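Local atomic coordinates of pectate lyase (Bacillus, PDB entry 3VMV), a protein that probably cleaves polygalacturonate, the pectate of plant cell walls, as a secreted lyase of polysaccharide lyase family 1. Residues T258-G266 with F284-L292; S273-G281 with L292-P300. One frame throughout, in Å; residues are numbered along the deposited sequence.

Contact 1: T258-G266 with F284-L292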
loop_
_atom_site.group_PDB
_atom_site.type_symbol
_atom_site.label_atom_id
_atom_site.label_comp_id
_atom_site.label_asym_id
_atom_site.label_seq_id
_atom_site.Cartn_x
_atom_site.Cartn_y
_atom_site.Cartn_z
ATOM N N THR A 258 4.290 -25.039 1.034
ATOM C CA THR A 258 5.495 -24.885 1.853
ATOM C C THR A 258 5.431 -25.623 3.187
ATOM O O THR A 258 6.446 -25.738 3.909
ATOM C CB THR A 258 5.710 -23.389 2.232
ATOM O OG1 THR A 258 4.619 -22.975 3.071
ATOM C CG2 THR A 258 5.770 -22.498 1.005
ATOM N N GLY A 259 4.239 -26.086 3.553
ATOM C CA GLY A 259 4.036 -26.789 4.801
ATOM C C GLY A 259 3.948 -25.862 5.999
ATOM O O GLY A 259 3.726 -26.328 7.127
ATOM N N PHE A 260 4.070 -24.552 5.760
ATOM C CA PHE A 260 4.123 -23.610 6.868
ATOM C C PHE A 260 2.718 -23.423 7.473
ATOM O O PHE A 260 1.711 -23.349 6.746
ATOM C CB PHE A 260 4.680 -22.266 6.362
ATOM C CG PHE A 260 5.391 -21.446 7.411
ATOM C CD1 PHE A 260 6.778 -21.360 7.411
ATOM C CD2 PHE A 260 4.677 -20.717 8.359
ATOM C CE1 PHE A 260 7.449 -20.612 8.366
ATOM C CE2 PHE A 260 5.349 -19.974 9.339
ATOM C CZ PHE A 260 6.748 -19.936 9.345
ATOM N N ILE A 261 2.632 -23.329 8.788
ATOM C CA ILE A 261 1.344 -23.064 9.426
ATOM C C ILE A 261 0.778 -21.713 9.001
ATOM O O ILE A 261 1.423 -20.700 9.192
ATOM C CB ILE A 261 1.495 -23.096 10.973
ATOM C CG1 ILE A 261 1.847 -24.517 11.416
ATOM C CG2 ILE A 261 0.226 -22.573 11.660
ATOM C CD1 ILE A 261 2.198 -24.612 12.883
ATOM N N LYS A 262 -0.441 -21.713 8.454
ATOM C CA LYS A 262 -1.040 -20.472 7.948
ATOM C C LYS A 262 -1.433 -19.541 9.086
ATOM O O LYS A 262 -2.193 -19.918 9.963
ATOM C CB LYS A 262 -2.253 -20.791 7.084
ATOM C CG LYS A 262 -1.871 -21.334 5.715
ATOM C CD LYS A 262 -3.111 -21.799 4.980
ATOM C CE LYS A 262 -2.893 -21.937 3.498
ATOM N NZ LYS A 262 -4.260 -22.258 2.944
ATOM N N GLY A 263 -0.875 -18.339 9.080
ATOM C CA GLY A 263 -0.974 -17.481 10.253
ATOM C C GLY A 263 -0.529 -16.075 9.920
ATOM O O GLY A 263 -0.619 -15.616 8.785
ATOM N N PRO A 264 -0.025 -15.354 10.924
ATOM C CA PRO A 264 0.234 -13.921 10.775
ATOM C C PRO A 264 1.496 -13.595 9.962
ATOM O O PRO A 264 1.586 -12.511 9.383
ATOM C CB PRO A 264 0.364 -13.439 12.233
ATOM C CG PRO A 264 0.857 -14.670 12.979
ATOM C CD PRO A 264 0.212 -15.847 12.291
ATOM N N VAL A 265 2.447 -14.512 9.975
ATOM C CA VAL A 265 3.674 -14.365 9.207
ATOM C C VAL A 265 4.226 -15.739 8.880
ATOM O O VAL A 265 4.014 -16.686 9.638
ATOM C CB VAL A 265 4.705 -13.480 9.994
ATOM C CG1 VAL A 265 5.118 -14.119 11.286
ATOM C CG2 VAL A 265 5.924 -13.111 9.114
ATOM N N GLY A 266 4.894 -15.853 7.732
ATOM C CA GLY A 266 5.561 -17.090 7.354
ATOM C C GLY A 266 5.833 -17.074 5.873
ATOM O O GLY A 266 5.852 -15.994 5.254
ATOM N N PHE A 284 -0.951 -11.365 19.763
ATOM C CA PHE A 284 -1.675 -12.321 18.930
ATOM C C PHE A 284 -2.882 -12.843 19.708
ATOM O O PHE A 284 -2.715 -13.529 20.727
ATOM C CB PHE A 284 -0.745 -13.512 18.608
ATOM C CG PHE A 284 0.516 -13.130 17.873
ATOM C CD1 PHE A 284 0.490 -12.834 16.506
ATOM C CD2 PHE A 284 1.745 -13.163 18.528
ATOM C CE1 PHE A 284 1.656 -12.511 15.806
ATOM C CE2 PHE A 284 2.922 -12.843 17.838
ATOM C CZ PHE A 284 2.866 -12.519 16.487
ATOM N N VAL A 285 -4.093 -12.509 19.237
ATOM C CA VAL A 285 -5.280 -13.033 19.881
ATOM C C VAL A 285 -5.976 -13.963 18.890
ATOM O O VAL A 285 -6.282 -13.563 17.763
ATOM C CB VAL A 285 -6.231 -11.880 20.236
ATOM C CG1 VAL A 285 -7.487 -12.377 20.915
ATOM C CG2 VAL A 285 -5.501 -10.856 21.124
ATOM N N ASN A 286 -6.208 -15.190 19.323
ATOM C CA ASN A 286 -6.845 -16.226 18.471
ATOM C C ASN A 286 -6.127 -16.271 17.124
ATOM O O ASN A 286 -6.752 -16.318 16.049
ATOM C CB ASN A 286 -8.378 -16.004 18.322
ATOM C CG ASN A 286 -9.115 -16.301 19.610
ATOM O OD1 ASN A 286 -8.507 -16.724 20.600
ATOM N ND2 ASN A 286 -10.431 -16.099 19.612
ATOM N N THR A 287 -4.798 -16.200 17.188
ATOM C CA THR A 287 -3.965 -16.162 15.997
ATOM C C THR A 287 -2.777 -17.086 16.203
ATOM O O THR A 287 -2.045 -16.922 17.185
ATOM C CB THR A 287 -3.429 -14.729 15.824
ATOM O OG1 THR A 287 -4.494 -13.847 15.411
ATOM C CG2 THR A 287 -2.345 -14.663 14.723
ATOM N N PRO A 288 -2.589 -18.080 15.317
ATOM C CA PRO A 288 -1.500 -19.053 15.533
ATOM C C PRO A 288 -0.160 -18.328 15.664
ATOM O O PRO A 288 0.171 -17.486 14.817
ATOM C CB PRO A 288 -1.475 -19.852 14.224
ATOM C CG PRO A 288 -2.847 -19.738 13.679
ATOM C CD PRO A 288 -3.379 -18.379 14.107
ATOM N N ASN A 289 0.604 -18.640 16.716
ATOM C CA ASN A 289 1.859 -17.931 16.862
ATOM C C ASN A 289 2.958 -18.682 17.609
ATOM O O ASN A 289 4.143 -18.294 17.503
ATOM C CB ASN A 289 1.643 -16.570 17.542
ATOM C CG ASN A 289 1.249 -16.702 18.995
ATOM O OD1 ASN A 289 2.090 -16.614 19.889
ATOM N ND2 ASN A 289 -0.036 -16.897 19.246
ATOM N N SER A 290 2.591 -19.714 18.359
ATOM C CA SER A 290 3.613 -20.397 19.182
ATOM C C SER A 290 4.721 -21.087 18.381
ATOM O O SER A 290 5.810 -21.354 18.896
ATOM C CB SER A 290 2.943 -21.366 20.150
ATOM O OG SER A 290 2.369 -22.456 19.447
ATOM N N HIS A 291 4.451 -21.347 17.114
ATOM C CA HIS A 291 5.390 -22.000 16.223
ATOM C C HIS A 291 6.432 -21.061 15.670
ATOM O O HIS A 291 7.383 -21.510 15.002
ATOM C CB HIS A 291 4.620 -22.603 15.048
ATOM C CG HIS A 291 3.870 -21.594 14.249
ATOM N ND1 HIS A 291 2.713 -21.000 14.717
ATOM C CD2 HIS A 291 4.122 -21.044 13.042
ATOM C CE1 HIS A 291 2.282 -20.134 13.829
ATOM N NE2 HIS A 291 3.110 -20.143 12.792
ATOM N N LEU A 292 6.242 -19.757 15.888
ATOM C CA LEU A 292 7.108 -18.719 15.289
ATOM C C LEU A 292 8.409 -18.428 16.065
ATOM O O LEU A 292 8.428 -18.411 17.316
ATOM C CB LEU A 292 6.339 -17.414 15.162
ATOM C CG LEU A 292 5.175 -17.513 14.200
ATOM C CD1 LEU A 292 4.323 -16.210 14.298
ATOM C CD2 LEU A 292 5.693 -17.725 12.784
HETATM O O HOH W 1 2.198 -18.471 10.640
#
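I261 lies over one face of the H291 imidazole where T258-G266 packs against F284-L292. I261 CB makes a CH-pi contact there, 18° off the ring normal. I261 CD1 reaches H291 CG at 3.7 Å. L292 CG backs the opposite face, so the imidazole is sandwiched. H291 has CG between its backbone N and carbonyl carbon (chi1 60°), which turns the ring in toward I261. F260 CE2 comes to the imidazole edge, and L292 CD2 sits at the edge of the phenyl ring.

A second apolar group centres on P264. Its CG touches F284 CE1 and T287 CG2, each at 3.6 Å, and meets L292 CD1 at 4.0 Å. P264 CD approaches P288 O at 3.0 Å. That carbonyl is buried and has no hydrogen-bond partner in the model.

No direct hydrogen bond joins the two segments. One water does so instead: it donates to I261 O and V265 O and also bonds H291 NE2 at 2.9 Å, in the plane of the ring. The loop 286-291 is braced from within by N289 ND2 to T287 O, nearly straight at 173°. Outside, K262 NZ forms a salt bridge with D228. The contact joins the loop that leads into strand 265-266 to the turn that follows strand 283-285, in the last coil of the parallel beta-helix of pectate lyases.

Contact 2: S273-G281 with L292-P300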
loop_
_atom_site.group_PDB
_atom_site.type_symbol
_atom_site.label_atom_id
_atom_site.label_comp_id
_atom_site.label_asym_id
_atom_site.label_seq_id
_atom_site.Cartn_x
_atom_site.Cartn_y
_atom_site.Cartn_z
ATOM N N SER A 273 12.176 -20.058 -2.464
ATOM C CA SER A 273 12.742 -20.109 -1.112
ATOM C C SER A 273 12.053 -19.086 -0.221
ATOM O O SER A 273 11.342 -18.206 -0.709
ATOM C CB SER A 273 14.240 -19.816 -1.156
ATOM O OG SER A 273 14.492 -18.538 -1.701
ATOM N N THR A 274 12.304 -19.225 1.077
ATOM C CA THR A 274 11.700 -18.390 2.102
ATOM C C THR A 274 12.293 -16.990 2.178
ATOM O O THR A 274 13.425 -16.740 1.781
ATOM C CB THR A 274 11.869 -19.087 3.460
ATOM O OG1 THR A 274 11.036 -18.484 4.461
ATOM C CG2 THR A 274 13.345 -19.047 3.928
ATOM N N GLY A 275 11.504 -16.093 2.768
ATOM C CA GLY A 275 12.035 -14.828 3.279
ATOM C C GLY A 275 12.238 -14.985 4.780
ATOM O O GLY A 275 12.213 -16.092 5.327
ATOM N N TYR A 276 12.477 -13.850 5.433
ATOM C CA TYR A 276 12.805 -13.830 6.852
ATOM C C TYR A 276 11.902 -12.842 7.591
ATOM O O TYR A 276 11.280 -11.942 6.969
ATOM C CB TYR A 276 14.247 -13.363 7.023
ATOM C CG TYR A 276 15.295 -14.214 6.365
ATOM C CD1 TYR A 276 15.908 -15.249 7.057
ATOM C CD2 TYR A 276 15.668 -13.970 5.054
ATOM C CE1 TYR A 276 16.894 -16.001 6.454
ATOM C CE2 TYR A 276 16.633 -14.721 4.444
ATOM C CZ TYR A 276 17.236 -15.739 5.151
ATOM O OH TYR A 276 18.231 -16.512 4.567
ATOM N N TRP A 277 11.890 -12.927 8.920
ATOM C CA TRP A 277 11.026 -12.023 9.724
ATOM C C TRP A 277 11.680 -11.830 11.077
ATOM O O TRP A 277 12.252 -12.780 11.669
ATOM C CB TRP A 277 9.597 -12.574 9.890
ATOM C CG TRP A 277 9.554 -14.096 10.107
ATOM C CD1 TRP A 277 9.646 -14.784 11.299
ATOM C CD2 TRP A 277 9.407 -15.087 9.081
ATOM N NE1 TRP A 277 9.559 -16.141 11.069
ATOM C CE2 TRP A 277 9.444 -16.359 9.714
ATOM C CE3 TRP A 277 9.292 -15.020 7.685
ATOM C CZ2 TRP A 277 9.339 -17.561 8.997
ATOM C CZ3 TRP A 277 9.189 -16.214 6.960
ATOM C CH2 TRP A 277 9.217 -17.467 7.615
ATOM N N ASN A 278 11.614 -10.611 11.572
ATOM C CA ASN A 278 12.094 -10.307 12.913
ATOM C C ASN A 278 10.842 -9.900 13.697
ATOM O O ASN A 278 10.155 -8.956 13.290
ATOM C CB ASN A 278 13.105 -9.174 12.803
ATOM C CG ASN A 278 13.663 -8.775 14.143
ATOM O OD1 ASN A 278 13.395 -9.434 15.159
ATOM N ND2 ASN A 278 14.457 -7.707 14.164
ATOM N N LEU A 279 10.528 -10.606 14.777
ATOM C CA LEU A 279 9.276 -10.393 15.493
ATOM C C LEU A 279 9.589 -9.780 16.843
ATOM O O LEU A 279 10.384 -10.324 17.614
ATOM C CB LEU A 279 8.575 -11.743 15.700
ATOM C CG LEU A 279 8.466 -12.607 14.425
ATOM C CD1 LEU A 279 7.752 -13.950 14.687
ATOM C CD2 LEU A 279 7.783 -11.887 13.298
ATOM N N ARG A 280 8.922 -8.678 17.159
ATOM C CA ARG A 280 9.055 -8.102 18.491
ATOM C C ARG A 280 7.771 -7.416 18.928
ATOM O O ARG A 280 7.185 -6.607 18.165
ATOM C CB ARG A 280 10.184 -7.090 18.436
ATOM C CG ARG A 280 10.430 -6.308 19.676
ATOM C CD ARG A 280 11.683 -5.451 19.427
ATOM N NE ARG A 280 11.957 -4.479 20.491
ATOM C CZ ARG A 280 12.601 -4.763 21.622
ATOM N NH1 ARG A 280 13.023 -6.000 21.861
ATOM N NH2 ARG A 280 12.806 -3.812 22.528
ATOM N N GLY A 281 7.294 -7.717 20.131
ATOM C CA GLY A 281 6.226 -6.895 20.696
ATOM C C GLY A 281 4.841 -7.049 20.127
ATOM O O GLY A 281 3.954 -6.277 20.489
ATOM N N LEU A 292 6.242 -19.757 15.888
ATOM C CA LEU A 292 7.108 -18.719 15.289
ATOM C C LEU A 292 8.409 -18.428 16.065
ATOM O O LEU A 292 8.428 -18.411 17.316
ATOM C CB LEU A 292 6.339 -17.414 15.162
ATOM C CG LEU A 292 5.175 -17.513 14.200
ATOM C CD1 LEU A 292 4.323 -16.210 14.298
ATOM C CD2 LEU A 292 5.693 -17.725 12.784
ATOM N N ASN A 293 9.476 -18.217 15.302
ATOM C CA ASN A 293 10.756 -17.751 15.795
ATOM C C ASN A 293 11.190 -16.595 14.908
ATOM O O ASN A 293 10.826 -16.567 13.728
ATOM C CB ASN A 293 11.839 -18.855 15.633
ATOM C CG ASN A 293 11.522 -20.151 16.388
ATOM O OD1 ASN A 293 11.444 -20.150 17.594
ATOM N ND2 ASN A 293 11.349 -21.258 15.659
ATOM N N SER A 294 11.931 -15.631 15.456
ATOM C CA SER A 294 12.574 -14.623 14.617
ATOM C C SER A 294 13.695 -15.262 13.822
ATOM O O SER A 294 14.493 -16.024 14.348
ATOM C CB SER A 294 13.138 -13.460 15.439
ATOM O OG SER A 294 12.103 -12.654 15.993
ATOM N N THR A 295 13.716 -14.978 12.533
ATOM C CA THR A 295 14.697 -15.593 11.655
ATOM C C THR A 295 15.668 -14.565 11.069
ATOM O O THR A 295 16.509 -14.914 10.259
ATOM C CB THR A 295 14.019 -16.426 10.505
ATOM O OG1 THR A 295 13.303 -15.538 9.614
ATOM C CG2 THR A 295 13.040 -17.435 11.103
ATOM N N THR A 296 15.500 -13.274 11.405
ATOM C CA THR A 296 16.479 -12.258 11.046
ATOM C C THR A 296 16.532 -11.221 12.166
ATOM O O THR A 296 15.540 -11.070 12.907
ATOM C CB THR A 296 16.166 -11.568 9.670
ATOM O OG1 THR A 296 17.155 -10.557 9.406
ATOM C CG2 THR A 296 14.774 -10.897 9.615
ATOM N N ASN A 297 17.675 -10.527 12.264
ATOM C CA ASN A 297 17.833 -9.389 13.170
ATOM C C ASN A 297 17.535 -8.057 12.479
ATOM O O ASN A 297 17.713 -6.989 13.093
ATOM C CB ASN A 297 19.265 -9.313 13.697
ATOM C CG ASN A 297 19.667 -10.527 14.481
ATOM O OD1 ASN A 297 20.721 -11.134 14.225
ATOM N ND2 ASN A 297 18.843 -10.893 15.449
ATOM N N PHE A 298 17.100 -8.104 11.215
ATOM C CA PHE A 298 16.808 -6.884 10.443
ATOM C C PHE A 298 15.975 -5.856 11.224
ATOM O O PHE A 298 14.885 -6.166 11.734
ATOM C CB PHE A 298 16.084 -7.214 9.139
ATOM C CG PHE A 298 15.596 -5.991 8.420
ATOM C CD1 PHE A 298 16.471 -5.128 7.802
ATOM C CD2 PHE A 298 14.248 -5.675 8.457
ATOM C CE1 PHE A 298 15.998 -3.964 7.166
ATOM C CE2 PHE A 298 13.776 -4.533 7.834
ATOM C CZ PHE A 298 14.649 -3.669 7.191
ATOM N N THR A 299 16.525 -4.636 11.306
ATOM C CA THR A 299 15.856 -3.425 11.798
ATOM C C THR A 299 16.098 -2.327 10.744
ATOM O O THR A 299 17.181 -2.262 10.141
ATOM C CB THR A 299 16.572 -3.056 13.128
ATOM O OG1 THR A 299 16.379 -4.136 14.068
ATOM C CG2 THR A 299 16.047 -1.817 13.727
ATOM N N PRO A 300 15.105 -1.439 10.517
ATOM C CA PRO A 300 15.243 -0.463 9.445
ATOM C C PRO A 300 16.166 0.689 9.854
ATOM O O PRO A 300 16.360 0.997 11.038
ATOM C CB PRO A 300 13.803 0.042 9.240
ATOM C CG PRO A 300 13.183 -0.091 10.652
ATOM C CD PRO A 300 13.788 -1.360 11.182
HETATM O O HOH W 2 12.972 -17.447 7.654
HETATM O O HOH W 3 9.401 -19.126 12.376
HETATM O O HOH W 4 15.812 -10.847 16.017
#
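Strand 276-280 lies in the last coil of the parallel beta-helix, and the irregular segment L292-P300 runs along its edge. Strand 238-242 pairs with it in parallel, with Y276 bonded to A237 and V239. W277 turns its backbone N and O the other way, to the loop. W277 O takes two donors. T295 N bonds it at 2.8 Å, nearly in line with the carbonyl, while T296 N comes from above the carbonyl plane in a longer bond of 3.3 Å. W277 N gives its hydrogen to T295 OG1 at 3.0 Å, and L279 N bonds S294 OG at 2.9 Å, nearly straight. Two hydroxyls thus accept from strand amides where a further strand would offer carbonyls.

T295 OG1 also sits over one face of the indole, toward its rim. Its chi1 of 66° brings it both over the ring and within bonding distance of W277 N, and a water links it to G275 O. At the indole edge, W277 NE1 makes a weak bond to N293 O (3.0 Å, 121°) and a longer one to a water shared with N293 N.

The N278 amide reaches the loop through ND2, which meets F298 O at 2.9 Å, nearly straight at 176°, though from above that carbonyl's plane. F298 N in turn bonds T296 OG1, an ST turn. L279 CD1 packs on L292 CB at 3.8 Å. This is edge capping of a beta-helix: an irregular chain covers the outer edge of strand 276-280 in the last coil, where the parallel pairing ends.

In the fold
From the N terminus the segments come in the order 258-266, 273-281, 284-292 and 292-300, so the two contacts cross along the chain. Contact 1 closes a loop that contains strand 276-280. Contact 2 closes one that contains strand 283-285. They share L292, where the chain leaves one partner for the other. They also touch directly: the F260 and W277 rings meet at about 90°, F260 CZ being 3.5 Å from W277 CZ2, and V265 packs on W277 and L279. Together they tie strands 265-266, 276-280 and 283-285 of the last coil to the loop that leads toward helix 309-319.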